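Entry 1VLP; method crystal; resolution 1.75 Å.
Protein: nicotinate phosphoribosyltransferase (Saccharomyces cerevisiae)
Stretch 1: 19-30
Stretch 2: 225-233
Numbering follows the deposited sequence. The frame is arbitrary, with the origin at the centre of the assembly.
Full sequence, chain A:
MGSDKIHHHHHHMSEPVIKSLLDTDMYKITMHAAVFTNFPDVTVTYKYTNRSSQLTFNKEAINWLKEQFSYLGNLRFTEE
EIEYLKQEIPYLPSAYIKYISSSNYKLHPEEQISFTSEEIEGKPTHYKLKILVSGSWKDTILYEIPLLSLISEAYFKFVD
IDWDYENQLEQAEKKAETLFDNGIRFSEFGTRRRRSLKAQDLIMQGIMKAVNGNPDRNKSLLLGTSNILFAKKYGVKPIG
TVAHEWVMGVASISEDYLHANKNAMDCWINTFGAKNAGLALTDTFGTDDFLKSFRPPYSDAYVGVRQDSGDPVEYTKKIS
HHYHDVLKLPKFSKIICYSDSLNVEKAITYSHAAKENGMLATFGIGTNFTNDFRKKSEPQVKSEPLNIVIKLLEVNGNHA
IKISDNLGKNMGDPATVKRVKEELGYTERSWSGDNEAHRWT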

ATOM      1  N   LYS A  19       2.673 -14.090 -10.909  1.00  5.87           N
ATOM      2  CA  LYS A  19       2.587 -14.418 -12.332  1.00  6.06           C
ATOM      3  C   LYS A  19       2.528 -13.160 -13.219  1.00  8.56           C
ATOM      4  O   LYS A  19       2.566 -13.265 -14.452  1.00  8.05           O
ATOM      5  N   SER A  20       2.489 -11.980 -12.589  1.00  5.04           N
ATOM      6  CA  SER A  20       2.318 -10.737 -13.367  1.00  5.52           C
ATOM      7  C   SER A  20       2.891  -9.559 -12.604  1.00  5.58           C
ATOM      8  O   SER A  20       2.827  -9.515 -11.377  1.00  4.47           O
ATOM      9  N   LEU A  21       3.443  -8.603 -13.335  1.00  4.32           N
ATOM     10  CA  LEU A  21       3.808  -7.329 -12.724  1.00  3.79           C
ATOM     11  C   LEU A  21       2.579  -6.499 -12.299  1.00  5.69           C
ATOM     12  O   LEU A  21       2.713  -5.524 -11.560  1.00  6.68           O
ATOM     13  N   LEU A  22       1.386  -6.893 -12.753  1.00  4.52           N
ATOM     14  CA  LEU A  22       0.110  -6.343 -12.212  1.00  3.97           C
ATOM     15  C   LEU A  22      -0.425  -6.975 -10.904  1.00  4.92           C
ATOM     16  O   LEU A  22      -1.457  -6.498 -10.357  1.00  4.02           O
ATOM     17  N   ASP A  23       0.225  -8.044 -10.404  1.00  3.37           N
ATOM     18  CA  ASP A  23      -0.112  -8.624  -9.112  1.00  2.84           C
ATOM     19  C   ASP A  23       0.567  -7.769  -8.037  1.00  5.93           C
ATOM     20  O   ASP A  23       1.617  -8.130  -7.449  1.00  6.31           O
ATOM     21  N   THR A  24       0.044  -6.564  -7.885  1.00  4.89           N
ATOM     22  CA  THR A  24       0.620  -5.553  -7.003  1.00  3.31           C
ATOM     23  C   THR A  24      -0.450  -4.485  -6.753  1.00  6.51           C
ATOM     24  O   THR A  24      -1.501  -4.473  -7.420  1.00  6.25           O
ATOM     25  N   ASP A  25      -0.148  -3.571  -5.844  1.00  4.99           N
ATOM     26  CA  ASP A  25      -1.040  -2.441  -5.570  1.00  4.42           C
ATOM     27  C   ASP A  25      -0.892  -1.345  -6.651  1.00  4.01           C
ATOM     28  O   ASP A  25       0.250  -1.033  -7.032  1.00  4.68           O
HETATM   29  N   MSE A  26      -2.002  -0.770  -7.128  1.00  4.61           N
HETATM   30  CA  MSE A  26      -1.931   0.271  -8.164  1.00  5.45           C
HETATM   31  C   MSE A  26      -1.004   1.394  -7.807  1.00  4.82           C
HETATM   32  O   MSE A  26      -0.314   1.914  -8.710  1.00  6.39           O
ATOM     33  N   TYR A  27      -0.921   1.754  -6.515  1.00  5.56           N
ATOM     34  CA  TYR A  27      -0.017   2.855  -6.130  1.00  7.53           C
ATOM     35  C   TYR A  27       1.432   2.565  -6.502  1.00  8.37           C
ATOM     36  O   TYR A  27       2.192   3.505  -6.777  1.00  5.98           O
ATOM     37  N   LYS A  28       1.812   1.284  -6.600  1.00  3.70           N
ATOM     38  CA  LYS A  28       3.188   0.991  -7.029  1.00  4.21           C
ATOM     39  C   LYS A  28       3.483   1.394  -8.467  1.00  4.56           C
ATOM     40  O   LYS A  28       4.549   1.920  -8.768  1.00  3.13           O
ATOM     41  N   ILE A  29       2.526   1.193  -9.367  1.00  2.51           N
ATOM     42  CA  ILE A  29       2.662   1.598 -10.736  1.00  3.32           C
ATOM     43  C   ILE A  29       2.627   3.093 -10.924  1.00  2.00           C
ATOM     44  O   ILE A  29       3.390   3.636 -11.705  1.00  2.69           O
ATOM     45  N   THR A  30       1.742   3.783 -10.225  1.00  3.90           N
ATOM     46  CA  THR A  30       1.729   5.266 -10.332  1.00  6.59           C
ATOM     47  C   THR A  30       3.023   5.856  -9.740  1.00  2.00           C
ATOM     48  O   THR A  30       3.625   6.737 -10.380  1.00  3.46           O
ATOM     49  N   THR A 225     -10.468  -2.612  -6.221  1.00  5.86           N
ATOM     50  CA  THR A 225      -9.356  -3.213  -5.479  1.00  4.06           C
ATOM     51  C   THR A 225      -8.080  -2.502  -5.847  1.00  4.17           C
ATOM     52  O   THR A 225      -7.894  -2.051  -6.996  1.00  5.45           O
ATOM     53  N   SER A 226      -7.195  -2.405  -4.865  1.00  4.13           N
ATOM     54  CA  SER A 226      -5.849  -1.930  -5.178  1.00  2.62           C
ATOM     55  C   SER A 226      -5.048  -2.867  -6.079  1.00  3.83           C
ATOM     56  O   SER A 226      -4.107  -2.444  -6.741  1.00  3.90           O
ATOM     57  N   ASN A 227      -5.403  -4.141  -6.117  1.00  3.09           N
ATOM     58  CA  ASN A 227      -4.622  -5.111  -6.855  1.00  4.57           C
ATOM     59  C   ASN A 227      -5.046  -5.088  -8.324  1.00  2.91           C
ATOM     60  O   ASN A 227      -6.190  -5.474  -8.692  1.00  2.64           O
ATOM     61  N   ILE A 228      -4.137  -4.629  -9.164  1.00  3.07           N
ATOM     62  CA  ILE A 228      -4.489  -4.387 -10.538  1.00  4.72           C
ATOM     63  C   ILE A 228      -4.875  -5.695 -11.230  1.00  4.93           C
ATOM     64  O   ILE A 228      -5.825  -5.711 -12.050  1.00  3.52           O
ATOM     65  N   LEU A 229      -4.177  -6.796 -10.899  1.00  4.60           N
ATOM     66  CA  LEU A 229      -4.478  -8.089 -11.533  1.00  5.50           C
ATOM     67  C   LEU A 229      -5.899  -8.566 -11.187  1.00  4.27           C
ATOM     68  O   LEU A 229      -6.607  -9.028 -12.079  1.00  4.18           O
ATOM     69  N   PHE A 230      -6.274  -8.445  -9.919  1.00  2.64           N
ATOM     70  CA  PHE A 230      -7.633  -8.820  -9.471  1.00  3.83           C
ATOM     71  C   PHE A 230      -8.672  -7.857  -9.984  1.00  3.56           C
ATOM     72  O   PHE A 230      -9.786  -8.266 -10.264  1.00  4.50           O
ATOM     73  N   ALA A 231      -8.339  -6.566 -10.096  1.00  2.22           N
ATOM     74  CA  ALA A 231      -9.266  -5.607 -10.734  1.00  2.25           C
ATOM     75  C   ALA A 231      -9.609  -6.098 -12.161  1.00  3.80           C
ATOM     76  O   ALA A 231     -10.757  -6.169 -12.566  1.00  4.37           O
ATOM     77  N   LYS A 232      -8.564  -6.438 -12.904  1.00  3.84           N
ATOM     78  CA  LYS A 232      -8.710  -6.938 -14.283  1.00  5.13           C
ATOM     79  C   LYS A 232      -9.531  -8.228 -14.313  1.00  5.45           C
ATOM     80  O   LYS A 232     -10.451  -8.354 -15.130  1.00  4.12           O
ATOM     81  N   LYS A 233      -9.187  -9.177 -13.451  1.00  6.36           N
ATOM     82  CA  LYS A 233      -9.843 -10.457 -13.394  1.00  4.62           C
ATOM     83  C   LYS A 233     -11.363 -10.366 -13.105  1.00  5.36           C
ATOM     84  O   LYS A 233     -12.169 -11.027 -13.758  1.00  3.99           O
TER

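Where a loop meets the start of a helix, polar side chains commonly fix the register and apolar ones fill the space that remains; nicotinate phosphoribosyltransferase offers a compact example. The shortest polar contact is Ser-226 OG to Asp-25 OD1, 2.6 Å, a hydrogen bond donated by the hydroxyl. The CA-to-CB bond of Asp-25 points away from the other stretch, but its m rotamer brings the carboxylate back to the serine, which is in p. Beside it, Met-26 N donates to Ser-226 O at 2.7 Å, so one serine is engaged through both side chain and backbone.

Asn-227, a t rotamer, does double duty. Its ND2 donates to Asp-23 OD1 (3.0 Å, nearly linear), while its OD1 accepts from Phe-230 N at 2.9 Å, capping the helix that follows. A water supplements the pair, donating to Asn-227 OD1 at 3.3 Å and, weakly, to Asp-23 OD1 at 3.2 Å. The first amides of that helix are also met by loop carbonyls: Leu-229 N donates to Leu-22 O (2.8 Å) and Ile-228 N to Thr-24 O (3.2 Å).

Next to these bonds the apolar side chains pack together. Ile-228 (m, t) points toward the first stretch and has the largest covered area. Its CG2 lies 4.0 Å from Leu-22 CD1, its CG1 4.0 Å from CB of the selenomethionine Met-26, and its CD1 3.7 Å from Ile-29 CG1. The selenium end of Met-26 leads away, leaving the base of the side chain to make this contact. Leu-22 (m, t) also points inward, its CB 4.2 Å from Leu-229 CD1. Leu-229 (t, p) lays both methyls against Ser-20, CD1 3.9 Å from Ser-20 OG and CD2 4.0 Å from Ser-20 CB, and CD2 also sits 3.9 Å from Asp-23 CB. Farther out, the aliphatic part of Lys-232 reaches Leu-22, CD to CD1, at 4.4 Å.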

ATOM      1  CB  LYS A  19       1.386 -15.315 -12.547  1.00  7.44           C
ATOM      2  CG  LYS A  19       1.500 -16.627 -11.802  1.00 11.29           C
ATOM      3  CD  LYS A  19       0.379 -17.536 -12.179  1.00 14.55           C
ATOM      4  CE  LYS A  19       0.392 -18.835 -11.349  1.00 20.05           C
ATOM      5  NZ  LYS A  19       1.572 -19.693 -11.648  1.00  9.99           N
ATOM      6  CB  SER A  20       0.813 -10.520 -13.671  1.00  5.65           C
ATOM      7  OG  SER A  20       0.571  -9.242 -14.277  1.00  3.29           O
ATOM      8  CB  LEU A  21       4.693  -6.580 -13.677  1.00  3.26           C
ATOM      9  CG  LEU A  21       6.099  -7.233 -13.835  1.00  5.46           C
ATOM     10  CD1 LEU A  21       6.766  -6.752 -15.021  1.00  8.93           C
ATOM     11  CD2 LEU A  21       6.951  -6.962 -12.633  1.00 13.39           C
ATOM     12  CB  LEU A  22      -0.987  -6.482 -13.279  1.00  3.45           C
ATOM     13  CG  LEU A  22      -0.840  -5.757 -14.649  1.00  6.85           C
ATOM     14  CD1 LEU A  22      -2.142  -5.764 -15.420  1.00 12.35           C
ATOM     15  CD2 LEU A  22      -0.322  -4.389 -14.476  1.00  9.88           C
ATOM     16  CB  ASP A  23       0.283 -10.093  -9.017  1.00  5.10           C
ATOM     17  CG  ASP A  23      -0.139 -10.718  -7.673  1.00  8.48           C
ATOM     18  OD1 ASP A  23      -0.901 -10.046  -6.886  1.00  7.32           O
ATOM     19  OD2 ASP A  23       0.299 -11.870  -7.378  1.00  6.97           O
ATOM     20  CB  THR A  24       1.896  -4.858  -7.612  1.00  4.51           C
ATOM     21  OG1 THR A  24       2.587  -4.144  -6.580  1.00  4.42           O
ATOM     22  CG2 THR A  24       1.556  -3.891  -8.681  1.00  5.42           C
ATOM     23  CB  ASP A  25      -0.756  -1.841  -4.185  1.00  4.71           C
ATOM     24  CG  ASP A  25      -1.029  -2.841  -3.016  1.00 10.64           C
ATOM     25  OD1 ASP A  25      -2.156  -3.334  -2.894  1.00 14.14           O
ATOM     26  OD2 ASP A  25      -0.097  -3.148  -2.265  1.00 17.02           O
HETATM   27  CB  MSE A  26      -3.288   0.863  -8.489  1.00  3.41           C
HETATM   28  CG  MSE A  26      -3.204   2.116  -9.392  1.00 12.25           C
HETATM   29 SE   MSE A  26      -5.005   2.473  -9.991  1.00 19.49          SE
HETATM   30  CE  MSE A  26      -4.710   4.475 -10.470  1.00 20.40           C
ATOM     31  CB  TYR A  27      -0.142   3.267  -4.662  1.00  9.57           C
ATOM     32  CG  TYR A  27       0.629   2.400  -3.676  1.00 12.70           C
ATOM     33  CD1 TYR A  27       1.978   2.647  -3.405  1.00 14.76           C
ATOM     34  CD2 TYR A  27       0.028   1.344  -3.044  1.00 12.74           C
ATOM     35  CE1 TYR A  27       2.690   1.852  -2.496  1.00 17.48           C
ATOM     36  CE2 TYR A  27       0.744   0.533  -2.125  1.00 11.89           C
ATOM     37  CZ  TYR A  27       2.057   0.794  -1.866  1.00 14.82           C
ATOM     38  OH  TYR A  27       2.712  -0.015  -0.964  1.00 17.79           O
ATOM     39  CB  LYS A  28       3.575  -0.476  -6.736  1.00  4.15           C
ATOM     40  CG  LYS A  28       3.589  -0.816  -5.255  1.00  7.21           C
ATOM     41  CD  LYS A  28       4.965  -0.714  -4.538  1.00  9.39           C
ATOM     42  CE  LYS A  28       5.589   0.652  -4.357  1.00 11.29           C
ATOM     43  NZ  LYS A  28       6.808   0.499  -3.473  1.00  7.98           N
ATOM     44  CB  ILE A  29       1.601   0.838 -11.611  1.00  4.55           C
ATOM     45  CG1 ILE A  29       1.879  -0.680 -11.564  1.00  5.82           C
ATOM     46  CG2 ILE A  29       1.556   1.319 -13.070  1.00  3.94           C
ATOM     47  CD1 ILE A  29       3.261  -1.113 -12.098  1.00  9.33           C
ATOM     48  CB  THR A  30       0.470   5.891  -9.731  1.00  7.03           C
ATOM     49  OG1 THR A  30       0.287   5.448  -8.387  1.00  7.36           O
ATOM     50  CG2 THR A  30      -0.745   5.508 -10.563  1.00  9.93           C
ATOM     51  CB  THR A 225      -9.204  -4.754  -5.709  1.00  4.04           C
ATOM     52  OG1 THR A 225      -8.015  -5.254  -5.065  1.00  3.99           O
ATOM     53  CG2 THR A 225      -9.242  -5.102  -7.135  1.00  4.74           C
ATOM     54  CB  SER A 226      -5.050  -1.579  -3.934  1.00  4.45           C
ATOM     55  OG  SER A 226      -4.667  -2.712  -3.219  1.00  8.26           O
ATOM     56  CB  ASN A 227      -4.801  -6.485  -6.231  1.00  2.00           C
ATOM     57  CG  ASN A 227      -3.908  -7.529  -6.872  1.00  3.14           C
ATOM     58  OD1 ASN A 227      -4.085  -7.872  -8.041  1.00  3.49           O
ATOM     59  ND2 ASN A 227      -2.919  -8.023  -6.119  1.00  3.57           N
ATOM     60  CB  ILE A 228      -3.334  -3.712 -11.303  1.00  4.15           C
ATOM     61  CG1 ILE A 228      -2.828  -2.454 -10.610  1.00  5.33           C
ATOM     62  CG2 ILE A 228      -3.750  -3.360 -12.700  1.00  4.93           C
ATOM     63  CD1 ILE A 228      -1.542  -1.968 -11.239  1.00  8.76           C
ATOM     64  CB  LEU A 229      -3.457  -9.170 -11.127  1.00  7.29           C
ATOM     65  CG  LEU A 229      -3.460 -10.430 -11.987  1.00 12.68           C
ATOM     66  CD1 LEU A 229      -3.172 -10.077 -13.416  1.00 16.09           C
ATOM     67  CD2 LEU A 229      -2.443 -11.357 -11.515  1.00  9.73           C
ATOM     68  CB  PHE A 230      -7.716  -8.971  -7.969  1.00  4.44           C
ATOM     69  CG  PHE A 230      -7.098 -10.266  -7.461  1.00  5.46           C
ATOM     70  CD1 PHE A 230      -7.585 -11.471  -7.915  1.00  5.08           C
ATOM     71  CD2 PHE A 230      -6.074 -10.275  -6.541  1.00  3.11           C
ATOM     72  CE1 PHE A 230      -7.078 -12.681  -7.463  1.00  7.83           C
ATOM     73  CE2 PHE A 230      -5.503 -11.525  -6.072  1.00  5.27           C
ATOM     74  CZ  PHE A 230      -6.020 -12.713  -6.554  1.00  5.85           C
ATOM     75  CB  ALA A 231      -8.641  -4.328 -10.825  1.00  3.56           C
ATOM     76  CB  LYS A 232      -7.341  -7.139 -14.920  1.00  6.81           C
ATOM     77  CG  LYS A 232      -7.367  -7.517 -16.422  1.00  6.66           C
ATOM     78  CD  LYS A 232      -5.911  -7.529 -16.922  1.00  7.83           C
ATOM     79  CE  LYS A 232      -5.845  -7.769 -18.405  1.00 15.19           C
ATOM     80  NZ  LYS A 232      -6.371  -9.114 -18.725  1.00 17.72           N
ATOM     81  CB  LYS A 233      -9.209 -11.329 -12.338  1.00  3.67           C
ATOM     82  CG  LYS A 233      -9.769 -12.752 -12.271  1.00  4.48           C
ATOM     83  CD  LYS A 233      -9.014 -13.631 -11.381  1.00  4.01           C
ATOM     84  CE  LYS A 233      -9.715 -14.988 -11.288  1.00  5.90           C
ATOM     85  NZ  LYS A 233      -9.020 -15.970 -10.399  1.00  8.90           N
TER
HETATM   86  O   HOH W   1      -3.496 -11.038  -8.527  1.00 15.46           O